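Local coordinates for ABC-type branched-chain amino acid transport systems periplasmic component-like protein (Thermomonospora curvata, PDB 4N03), which probably binds fatty acids as the substrate-binding component of an ABC transporter, and here holds a palmitic acid molecule between its two lobes, at residues A[44-49]-A[82-87]; A[51-56]-A[103-108]; A[178-183]-A[227-232]. All coordinates share one frame; numbering follows the deposited sequence.

Contact 1. Residues A[44-49]-A[82-87]; sequences GVYAPL and HGYDPQ. With PLM (palmitic acid), chain B.
The ligand cleft gets part of its wall from Y46 and Y84, two tyrosines set on loops that follow neighbouring strands, 33-40 and 74-81, of one parallel sheet. Their rings form a T-shaped pair with centroids 5.0 Å apart and planes at 72°. The CD2-CE2 edge of Y46 is turned to the face of Y84, and Y46 CE2 comes within 3.6 Å of Y84 CZ. Y46 therefore spends its edge on its neighbour and keeps a face for palmitic acid: C4 of the ligand rides over the ring centre, 3.7 Å from Y46 CZ. Y84 does the reverse, presenting its face to Y46 and its edge to the carboxyl group. In the plane of its ring, Y84 OH donates a short hydrogen bond of 2.6 Å to O2 of the palmitic acid. Farther along the acyl chain, L49 CD1 approaches ligand C8 at 3.9 Å.

Backbone turns bring the two rings to the cleft. A type I turn from G44 to A47 places Y46 at the N-cap position of helix 47-66. On the other side G83 and Y84 both have positive phi, and the bend is braced by H82, whose ND1 receives the Y84 amide at 3.0 Å, within the imidazole plane. A chi1 of -155° swings the Y84 ring away from its own amide and toward the ligand's head. The lack of a side chain at G44 lets the loops pass close, with G44 CA 3.9 Å from G83 O. The hydroxyl of Y46 reaches farther, to S256 beyond strand 251-253 of the other sheet. Loops at the carboxyl ends of parallel strands, leading into helices and lining an interlobe cleft, are the hallmark of periplasmic binding proteins.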
loop_
_atom_site.group_PDB
_atom_site.type_symbol
_atom_site.label_atom_id
_atom_site.label_comp_id
_atom_site.label_asym_id
_atom_site.label_seq_id
_atom_site.Cartn_x
_atom_site.Cartn_y
_atom_site.Cartn_z
ATOM N N GLY A 44 -12.430 2.505 9.841
ATOM C CA GLY A 44 -13.148 2.620 8.586
ATOM C C GLY A 44 -12.999 1.437 7.694
ATOM O O GLY A 44 -12.742 0.308 8.142
ATOM N N VAL A 45 -13.109 1.684 6.378
ATOM C CA VAL A 45 -13.086 0.602 5.406
ATOM C C VAL A 45 -11.786 -0.217 5.447
ATOM O O VAL A 45 -11.785 -1.342 5.033
ATOM C CB VAL A 45 -13.422 1.124 4.009
ATOM C CG1 VAL A 45 -12.279 1.935 3.464
ATOM C CG2 VAL A 45 -13.738 -0.042 3.036
ATOM N N TYR A 46 -10.694 0.381 5.900
ATOM C CA TYR A 46 -9.418 -0.338 5.963
ATOM C C TYR A 46 -9.036 -0.814 7.367
ATOM O O TYR A 46 -7.927 -1.266 7.543
ATOM C CB TYR A 46 -8.298 0.479 5.327
ATOM C CG TYR A 46 -8.483 0.551 3.844
ATOM C CD1 TYR A 46 -8.360 -0.565 3.090
ATOM C CD2 TYR A 46 -8.818 1.733 3.195
ATOM C CE1 TYR A 46 -8.550 -0.562 1.718
ATOM C CE2 TYR A 46 -9.003 1.770 1.802
ATOM C CZ TYR A 46 -8.875 0.624 1.076
ATOM O OH TYR A 46 -8.998 0.631 -0.281
ATOM N N ALA A 47 -9.952 -0.749 8.321
ATOM C CA ALA A 47 -9.671 -1.113 9.724
ATOM C C ALA A 47 -8.767 -2.354 9.938
ATOM O O ALA A 47 -7.795 -2.234 10.642
ATOM C CB ALA A 47 -10.977 -1.285 10.499
ATOM N N PRO A 48 -9.074 -3.512 9.330
ATOM C CA PRO A 48 -8.233 -4.660 9.737
ATOM C C PRO A 48 -6.819 -4.540 9.152
ATOM O O PRO A 48 -5.858 -5.040 9.728
ATOM C CB PRO A 48 -8.954 -5.855 9.104
ATOM C CG PRO A 48 -9.713 -5.289 7.945
ATOM C CD PRO A 48 -10.171 -3.929 8.454
ATOM N N LEU A 49 -6.705 -3.894 7.982
ATOM C CA LEU A 49 -5.400 -3.729 7.324
ATOM C C LEU A 49 -4.596 -2.656 8.024
ATOM O O LEU A 49 -3.401 -2.849 8.243
ATOM C CB LEU A 49 -5.544 -3.459 5.839
ATOM C CG LEU A 49 -6.081 -4.693 5.078
ATOM C CD1 LEU A 49 -6.620 -4.266 3.737
ATOM C CD2 LEU A 49 -5.031 -5.766 4.868
ATOM N N HIS A 82 -7.324 8.028 11.617
ATOM C CA HIS A 82 -8.101 8.978 10.848
ATOM C C HIS A 82 -9.376 8.400 10.278
ATOM O O HIS A 82 -10.151 9.150 9.668
ATOM C CB HIS A 82 -7.269 9.649 9.746
ATOM C CG HIS A 82 -6.625 8.723 8.788
ATOM N ND1 HIS A 82 -7.317 7.777 8.054
ATOM C CD2 HIS A 82 -5.334 8.669 8.365
ATOM C CE1 HIS A 82 -6.473 7.185 7.229
ATOM N NE2 HIS A 82 -5.269 7.690 7.413
ATOM N N GLY A 83 -9.616 7.092 10.411
ATOM C CA GLY A 83 -10.865 6.479 10.010
ATOM C C GLY A 83 -11.099 6.486 8.501
ATOM O O GLY A 83 -12.214 6.326 8.013
ATOM N N TYR A 84 -10.032 6.622 7.726
ATOM C CA TYR A 84 -10.107 6.828 6.265
ATOM C C TYR A 84 -10.928 8.080 5.919
ATOM O O TYR A 84 -11.757 8.042 5.030
ATOM C CB TYR A 84 -10.574 5.561 5.512
ATOM C CG TYR A 84 -10.104 5.508 4.074
ATOM C CD1 TYR A 84 -8.791 5.315 3.773
ATOM C CD2 TYR A 84 -10.997 5.590 3.027
ATOM C CE1 TYR A 84 -8.331 5.292 2.465
ATOM C CE2 TYR A 84 -10.561 5.520 1.704
ATOM C CZ TYR A 84 -9.227 5.370 1.440
ATOM O OH TYR A 84 -8.818 5.322 0.122
ATOM N N ASP A 85 -10.585 9.162 6.606
ATOM C CA ASP A 85 -11.168 10.478 6.351
ATOM C C ASP A 85 -10.073 11.555 6.260
ATOM O O ASP A 85 -9.217 11.689 7.146
ATOM C CB ASP A 85 -12.091 10.900 7.482
ATOM C CG ASP A 85 -12.648 12.292 7.230
ATOM O OD1 ASP A 85 -13.470 12.415 6.301
ATOM O OD2 ASP A 85 -12.230 13.224 7.884
ATOM N N PRO A 86 -10.001 12.291 5.110
ATOM C CA PRO A 86 -8.915 13.272 4.926
ATOM C C PRO A 86 -8.896 14.466 5.886
ATOM O O PRO A 86 -7.823 14.840 6.373
ATOM C CB PRO A 86 -9.071 13.736 3.482
ATOM C CG PRO A 86 -10.117 12.916 2.861
ATOM C CD PRO A 86 -10.792 12.046 3.915
ATOM N N GLN A 87 -10.057 14.988 6.271
ATOM C CA GLN A 87 -10.072 16.077 7.233
ATOM C C GLN A 87 -9.518 15.631 8.590
ATOM O O GLN A 87 -8.765 16.341 9.243
ATOM C CB GLN A 87 -11.459 16.602 7.413
ATOM C CG GLN A 87 -11.473 17.890 8.235
ATOM C CD GLN A 87 -12.787 18.687 8.183
ATOM O OE1 GLN A 87 -13.100 19.454 9.114
ATOM N NE2 GLN A 87 -13.531 18.557 7.083
HETATM C C1 PLM B . -5.616 4.374 -0.865
HETATM O O1 PLM B . -4.570 4.506 -1.553
HETATM O O2 PLM B . -6.284 5.322 -0.398
HETATM C C2 PLM B . -6.006 2.983 -0.422
HETATM C C3 PLM B . -5.121 2.626 0.850
HETATM C C4 PLM B . -5.245 1.179 1.272
HETATM C C5 PLM B . -4.464 0.868 2.502
HETATM C C6 PLM B . -4.415 -0.596 2.990
HETATM C C7 PLM B . -3.208 -1.312 2.398
HETATM C C8 PLM B . -3.142 -2.795 2.638
HETATM C C9 PLM B . -1.809 -3.447 2.325
HETATM C CA PLM B . -1.655 -3.969 0.877
HETATM C CB PLM B . -0.131 -4.323 0.646
HETATM C CC PLM B . 0.426 -3.622 -0.628
HETATM C CD PLM B . 1.931 -3.457 -0.644
HETATM C CE PLM B . 2.533 -2.746 -1.849
HETATM C CF PLM B . 3.875 -2.095 -1.479
HETATM C CG PLM B . 5.076 -3.020 -1.571
#

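Contact 2. Residues A[51-56]-A[103-108]; sequences KSITQA and IPHFLG. With PLM (palmitic acid), chain B.
The imidazole of H105 is sandwiched: I53 CG2 sits on one face, and the backbone N of L107 lies over the opposite one, displaced toward the rim. The I53 CG2 methyl stands 3.4 Å from the H105 ring centroid and only 8° off the normal, a CH-pi contact of nearly ideal alignment. T54 OG1 approaches H105 CD2 obliquely at 3.8 Å, but that oxygen is committed to its own helix through G50 O. At the polar end of the ring, H105 NE2 is hydrogen-bonded to T40 OG1 of strand 33-40, the neighbour of 103-107 in the sheet.

The torsion of I53 divides the work of its branches. CG2, opposite the backbone N about the first side-chain bond, drops onto the imidazole, while the other branch carries I53 CD1 forward to L107 CD1 at 4.3 Å. I53 CD1 also lies 4.1 Å from C7 of the palmitic acid. L107, two residues beyond H105 on the same side of the strand, brings its CG to 3.8 Å from ligand C5. The next residue, G108, has its CA 3.5 Å from ligand O2 and is at the N-cap position of helix 109-122, whose S109 also bonds the carboxyl group.

Helix 51-56 runs almost exactly antiparallel to strand 105-107, their axes at 176° and 10.0 Å apart, as expected of a helix laid over the parallel sheet of a Rossmann-like lobe. Across this interface the chemistry is dispersive: a methyl on an aromatic face and alkyl ends meeting one another. The polar bond that fixes the rotation of the imidazole comes from a third element, and H105 lies in the second shell, beneath I53, which with L107 forms an apolar stretch of wall beside the acyl chain.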
loop_
_atom_site.group_PDB
_atom_site.type_symbol
_atom_site.label_atom_id
_atom_site.label_comp_id
_atom_site.label_asym_id
_atom_site.label_seq_id
_atom_site.Cartn_x
_atom_site.Cartn_y
_atom_site.Cartn_z
ATOM N N LYS A 51 -4.781 -1.977 11.188
ATOM C CA LYS A 51 -4.337 -2.671 12.391
ATOM C C LYS A 51 -3.134 -3.516 12.124
ATOM O O LYS A 51 -2.154 -3.481 12.889
ATOM C CB LYS A 51 -5.478 -3.471 12.995
ATOM C CG LYS A 51 -5.149 -4.109 14.329
ATOM C CD LYS A 51 -6.314 -4.908 14.903
ATOM C CE LYS A 51 -5.941 -5.456 16.294
ATOM N NZ LYS A 51 -7.078 -6.134 16.906
ATOM N N SER A 52 -3.157 -4.308 11.043
ATOM C CA SER A 52 -2.040 -5.170 10.743
ATOM C C SER A 52 -0.787 -4.381 10.468
ATOM O O SER A 52 0.318 -4.773 10.929
ATOM C CB SER A 52 -2.351 -6.041 9.555
ATOM O OG SER A 52 -3.415 -6.917 9.813
ATOM N N ILE A 53 -0.909 -3.326 9.652
ATOM C CA ILE A 53 0.248 -2.507 9.320
ATOM C C ILE A 53 0.874 -1.902 10.582
ATOM O O ILE A 53 2.076 -1.921 10.781
ATOM C CB ILE A 53 -0.125 -1.422 8.297
ATOM C CG1 ILE A 53 -0.564 -2.054 6.980
ATOM C CG2 ILE A 53 1.041 -0.507 8.061
ATOM C CD1 ILE A 53 -1.318 -1.097 6.083
ATOM N N THR A 54 0.001 -1.344 11.394
ATOM C CA THR A 54 0.408 -0.667 12.619
ATOM C C THR A 54 1.081 -1.644 13.601
ATOM O O THR A 54 2.116 -1.326 14.169
ATOM C CB THR A 54 -0.781 0.019 13.250
ATOM O OG1 THR A 54 -1.240 1.005 12.342
ATOM C CG2 THR A 54 -0.446 0.706 14.552
ATOM N N GLN A 55 0.481 -2.815 13.750
ATOM C CA GLN A 55 1.055 -3.808 14.634
ATOM C C GLN A 55 2.350 -4.336 14.128
ATOM O O GLN A 55 3.268 -4.627 14.922
ATOM C CB GLN A 55 0.046 -4.958 14.879
ATOM C CG GLN A 55 -1.093 -4.498 15.770
ATOM C CD GLN A 55 -2.040 -5.587 16.243
ATOM O OE1 GLN A 55 -2.768 -5.376 17.227
ATOM N NE2 GLN A 55 -2.086 -6.698 15.567
ATOM N N ALA A 56 2.500 -4.508 12.812
ATOM C CA ALA A 56 3.750 -4.960 12.270
ATOM C C ALA A 56 4.877 -3.969 12.442
ATOM O O ALA A 56 6.024 -4.352 12.709
ATOM C CB ALA A 56 3.625 -5.386 10.813
ATOM N N ILE A 103 7.022 10.185 9.876
ATOM C CA ILE A 103 5.737 9.456 9.830
ATOM C C ILE A 103 5.941 8.235 8.959
ATOM O O ILE A 103 5.736 8.272 7.738
ATOM C CB ILE A 103 4.589 10.321 9.342
ATOM C CG1 ILE A 103 4.402 11.486 10.301
ATOM C CG2 ILE A 103 3.347 9.475 9.247
ATOM C CD1 ILE A 103 3.320 12.460 9.849
ATOM N N PRO A 104 6.355 7.100 9.572
ATOM C CA PRO A 104 6.620 5.903 8.783
ATOM C C PRO A 104 5.448 5.063 8.370
ATOM O O PRO A 104 5.610 4.079 7.686
ATOM C CB PRO A 104 7.537 5.096 9.683
ATOM C CG PRO A 104 7.101 5.462 11.068
ATOM C CD PRO A 104 6.888 6.949 10.946
ATOM N N HIS A 105 4.246 5.464 8.784
ATOM C CA HIS A 105 3.022 4.888 8.232
ATOM C C HIS A 105 1.957 5.945 8.218
ATOM O O HIS A 105 1.552 6.450 9.251
ATOM C CB HIS A 105 2.553 3.658 9.038
ATOM C CG HIS A 105 1.211 3.152 8.610
ATOM N ND1 HIS A 105 0.884 2.915 7.298
ATOM C CD2 HIS A 105 0.103 2.851 9.325
ATOM C CE1 HIS A 105 -0.375 2.525 7.233
ATOM N NE2 HIS A 105 -0.872 2.457 8.446
ATOM N N PHE A 106 1.491 6.307 7.013
ATOM C CA PHE A 106 0.377 7.227 6.825
ATOM C C PHE A 106 -0.538 6.541 5.797
ATOM O O PHE A 106 -0.202 6.462 4.599
ATOM C CB PHE A 106 0.893 8.549 6.302
ATOM C CG PHE A 106 -0.009 9.715 6.621
ATOM C CD1 PHE A 106 -1.394 9.621 6.528
ATOM C CD2 PHE A 106 0.530 10.917 6.966
ATOM C CE1 PHE A 106 -2.192 10.710 6.837
ATOM C CE2 PHE A 106 -0.265 11.996 7.295
ATOM C CZ PHE A 106 -1.638 11.903 7.218
ATOM N N LEU A 107 -1.658 5.996 6.255
ATOM C CA LEU A 107 -2.527 5.214 5.381
ATOM C C LEU A 107 -3.389 6.140 4.519
ATOM O O LEU A 107 -4.019 7.043 5.031
ATOM C CB LEU A 107 -3.446 4.323 6.213
ATOM C CG LEU A 107 -4.232 3.287 5.410
ATOM C CD1 LEU A 107 -4.358 2.007 6.228
ATOM C CD2 LEU A 107 -5.603 3.789 4.998
ATOM N N GLY A 108 -3.480 5.830 3.242
ATOM C CA GLY A 108 -4.510 6.394 2.399
ATOM C C GLY A 108 -4.085 7.523 1.474
ATOM O O GLY A 108 -3.462 8.478 1.912
HETATM C C1 PLM B . -5.616 4.374 -0.865
HETATM O O1 PLM B . -4.570 4.506 -1.553
HETATM O O2 PLM B . -6.284 5.322 -0.398
HETATM C C2 PLM B . -6.006 2.983 -0.422
HETATM C C3 PLM B . -5.121 2.626 0.850
HETATM C C4 PLM B . -5.245 1.179 1.272
HETATM C C5 PLM B . -4.464 0.868 2.502
HETATM C C6 PLM B . -4.415 -0.596 2.990
HETATM C C7 PLM B . -3.208 -1.312 2.398
HETATM C C8 PLM B . -3.142 -2.795 2.638
HETATM C C9 PLM B . -1.809 -3.447 2.325
HETATM C CA PLM B . -1.655 -3.969 0.877
HETATM C CB PLM B . -0.131 -4.323 0.646
HETATM C CC PLM B . 0.426 -3.622 -0.628
HETATM C CD PLM B . 1.931 -3.457 -0.644
HETATM C CE PLM B . 2.533 -2.746 -1.849
HETATM C CF PLM B . 3.875 -2.095 -1.479
HETATM C CG PLM B . 5.076 -3.020 -1.571
#

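Contact 3. Residues A[178-183]-A[227-232]. With PLM (palmitic acid), chain B.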
loop_
_atom_site.group_PDB
_atom_site.type_symbol
_atom_site.label_atom_id
_atom_site.label_comp_id
_atom_site.label_asym_id
_atom_site.label_seq_id
_atom_site.Cartn_x
_atom_site.Cartn_y
_atom_site.Cartn_z
ATOM N N GLY A 178 -11.167 9.902 -6.922
ATOM C CA GLY A 178 -10.013 10.630 -6.467
ATOM C C GLY A 178 -8.702 9.849 -6.612
ATOM O O GLY A 178 -8.572 8.986 -7.464
ATOM N N ASP A 179 -7.743 10.188 -5.774
ATOM C CA ASP A 179 -6.347 9.782 -5.936
ATOM C C ASP A 179 -6.089 8.321 -6.108
ATOM O O ASP A 179 -5.171 7.919 -6.826
ATOM C CB ASP A 179 -5.542 10.133 -4.617
ATOM C CG ASP A 179 -5.062 11.531 -4.568
ATOM O OD1 ASP A 179 -5.355 12.343 -5.496
ATOM O OD2 ASP A 179 -4.409 11.889 -3.616
ATOM N N TYR A 180 -6.799 7.481 -5.343
ATOM C CA TYR A 180 -6.551 6.028 -5.389
ATOM C C TYR A 180 -7.233 5.452 -6.638
ATOM O O TYR A 180 -6.554 5.011 -7.568
ATOM C CB TYR A 180 -7.031 5.365 -4.082
ATOM C CG TYR A 180 -7.284 3.884 -4.119
ATOM C CD1 TYR A 180 -6.608 3.008 -4.947
ATOM C CD2 TYR A 180 -8.196 3.324 -3.239
ATOM C CE1 TYR A 180 -6.857 1.638 -4.934
ATOM C CE2 TYR A 180 -8.416 1.961 -3.176
ATOM C CZ TYR A 180 -7.767 1.124 -4.014
ATOM O OH TYR A 180 -7.973 -0.250 -3.981
ATOM N N GLY A 181 -8.556 5.439 -6.672
ATOM C CA GLY A 181 -9.226 4.809 -7.787
ATOM C C GLY A 181 -8.933 5.462 -9.109
ATOM O O GLY A 181 -8.848 4.796 -10.116
ATOM N N GLY A 182 -8.785 6.795 -9.081
ATOM C CA GLY A 182 -8.489 7.545 -10.294
ATOM C C GLY A 182 -7.127 7.232 -10.847
ATOM O O GLY A 182 -6.939 7.213 -12.063
ATOM N N SER A 183 -6.139 6.986 -9.990
ATOM C CA SER A 183 -4.823 6.581 -10.456
ATOM C C SER A 183 -4.878 5.198 -11.075
ATOM O O SER A 183 -4.323 4.942 -12.132
ATOM C CB SER A 183 -3.816 6.685 -9.329
ATOM O OG SER A 183 -2.538 6.221 -9.683
ATOM N N LEU A 227 -12.793 -4.693 -12.972
ATOM C CA LEU A 227 -11.670 -4.163 -12.218
ATOM C C LEU A 227 -12.225 -3.396 -11.047
ATOM O O LEU A 227 -13.280 -2.763 -11.146
ATOM C CB LEU A 227 -10.790 -3.255 -13.084
ATOM C CG LEU A 227 -9.790 -3.968 -14.000
ATOM C CD1 LEU A 227 -10.352 -5.063 -14.885
ATOM C CD2 LEU A 227 -9.077 -2.916 -14.843
ATOM N N LEU A 228 -11.525 -3.496 -9.909
ATOM C CA LEU A 228 -12.010 -2.909 -8.664
ATOM C C LEU A 228 -10.894 -2.221 -7.924
ATOM O O LEU A 228 -9.929 -2.862 -7.514
ATOM C CB LEU A 228 -12.639 -3.960 -7.767
ATOM C CG LEU A 228 -13.211 -3.465 -6.437
ATOM C CD1 LEU A 228 -14.349 -2.468 -6.627
ATOM C CD2 LEU A 228 -13.680 -4.603 -5.554
ATOM N N SER A 229 -11.061 -0.938 -7.652
ATOM C CA SER A 229 -10.164 -0.184 -6.796
ATOM C C SER A 229 -10.956 0.387 -5.663
ATOM O O SER A 229 -11.581 1.433 -5.737
ATOM C CB SER A 229 -9.439 0.901 -7.591
ATOM O OG SER A 229 -8.774 0.353 -8.712
ATOM N N ALA A 230 -11.008 -0.416 -4.598
ATOM C CA ALA A 230 -11.836 -0.139 -3.421
ATOM C C ALA A 230 -11.224 -0.955 -2.280
ATOM O O ALA A 230 -10.044 -1.341 -2.348
ATOM C CB ALA A 230 -13.253 -0.529 -3.704
ATOM N N GLY A 231 -11.991 -1.136 -1.209
ATOM C CA GLY A 231 -11.520 -1.866 -0.054
ATOM C C GLY A 231 -12.196 -3.189 0.073
ATOM O O GLY A 231 -12.962 -3.657 -0.773
ATOM N N PRO A 232 -11.880 -3.907 1.175
ATOM C CA PRO A 232 -12.377 -5.261 1.358
ATOM C C PRO A 232 -13.897 -5.391 1.313
ATOM O O PRO A 232 -14.423 -6.292 0.677
ATOM C CB PRO A 232 -11.807 -5.666 2.737
ATOM C CG PRO A 232 -10.552 -4.858 2.890
ATOM C CD PRO A 232 -10.886 -3.541 2.205
HETATM C C1 PLM B . -5.616 4.374 -0.865
HETATM O O1 PLM B . -4.570 4.506 -1.553
HETATM O O2 PLM B . -6.284 5.322 -0.398
HETATM C C2 PLM B . -6.006 2.983 -0.422
HETATM C C3 PLM B . -5.121 2.626 0.850
HETATM C C4 PLM B . -5.245 1.179 1.272
HETATM C C5 PLM B . -4.464 0.868 2.502
HETATM C C6 PLM B . -4.415 -0.596 2.990
HETATM C C7 PLM B . -3.208 -1.312 2.398
HETATM C C8 PLM B . -3.142 -2.795 2.638
HETATM C C9 PLM B . -1.809 -3.447 2.325
HETATM C CA PLM B . -1.655 -3.969 0.877
HETATM C CB PLM B . -0.131 -4.323 0.646
HETATM C CC PLM B . 0.426 -3.622 -0.628
HETATM C CD PLM B . 1.931 -3.457 -0.644
HETATM C CE PLM B . 2.533 -2.746 -1.849
HETATM C CF PLM B . 3.875 -2.095 -1.479
HETATM C CG PLM B . 5.076 -3.020 -1.571
#
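Y180, in the first turn of helix 179-195, is where the segment 178-183 first meets strand 227-229 and the turn after it. Its ring, carried away from the helix backbone by a chi1 of 160°, reaches across so that Y180 OH donates to A230 O at 2.9 Å. The acceptor lies in the plane of the ring, and the donor is tilted 17° from the carbonyl plane with a C=O...donor angle of 127°. On the way, Y180 CE1 passes 3.8 Å from S229 CB. A face of the ring receives the ligand, with Y180 CD2 3.6 Å from C2 of the palmitic acid, next to its carboxyl group; the ring of Y148 meets Y180 as well. G181 follows and, without a side chain, lets its CA come to 3.9 Å from S229 CB. The hydroxyl of S229 turns elsewhere, to H173 and S254.

The hydrogen bond to A230 O thus holds the far end of the Y180 ring. Its polar tip is satisfied mainly by that carbonyl, just before helix 232-244, with a weak bond to S256 beside it, leaving the ring face against C2 and the carboxyl carbon of the ligand.

Palmitic acid is the common partner of all three contacts. Contacts 1 and 2 belong to one lobe, share helix 47-66 and have centres about 11 Å apart; H82 NE2 meets L107 O at 2.8 Å, and Y84 CD1 packs on L107 CD2 at 3.7 Å. Contact 3 lies in the other lobe, its centre about 14 Å from that of contact 1. Across the cleft, Y46 OH makes a weak hydrogen bond of 3.0 Å to A230 O, the carbonyl that Y180 also uses. Contacts 2 and 3 do not touch, their nearest atoms being about 7 Å apart. Contact 1 is therefore the one that touches both of the others, meeting contact 3 across the cleft near the ligand's carboxyl end.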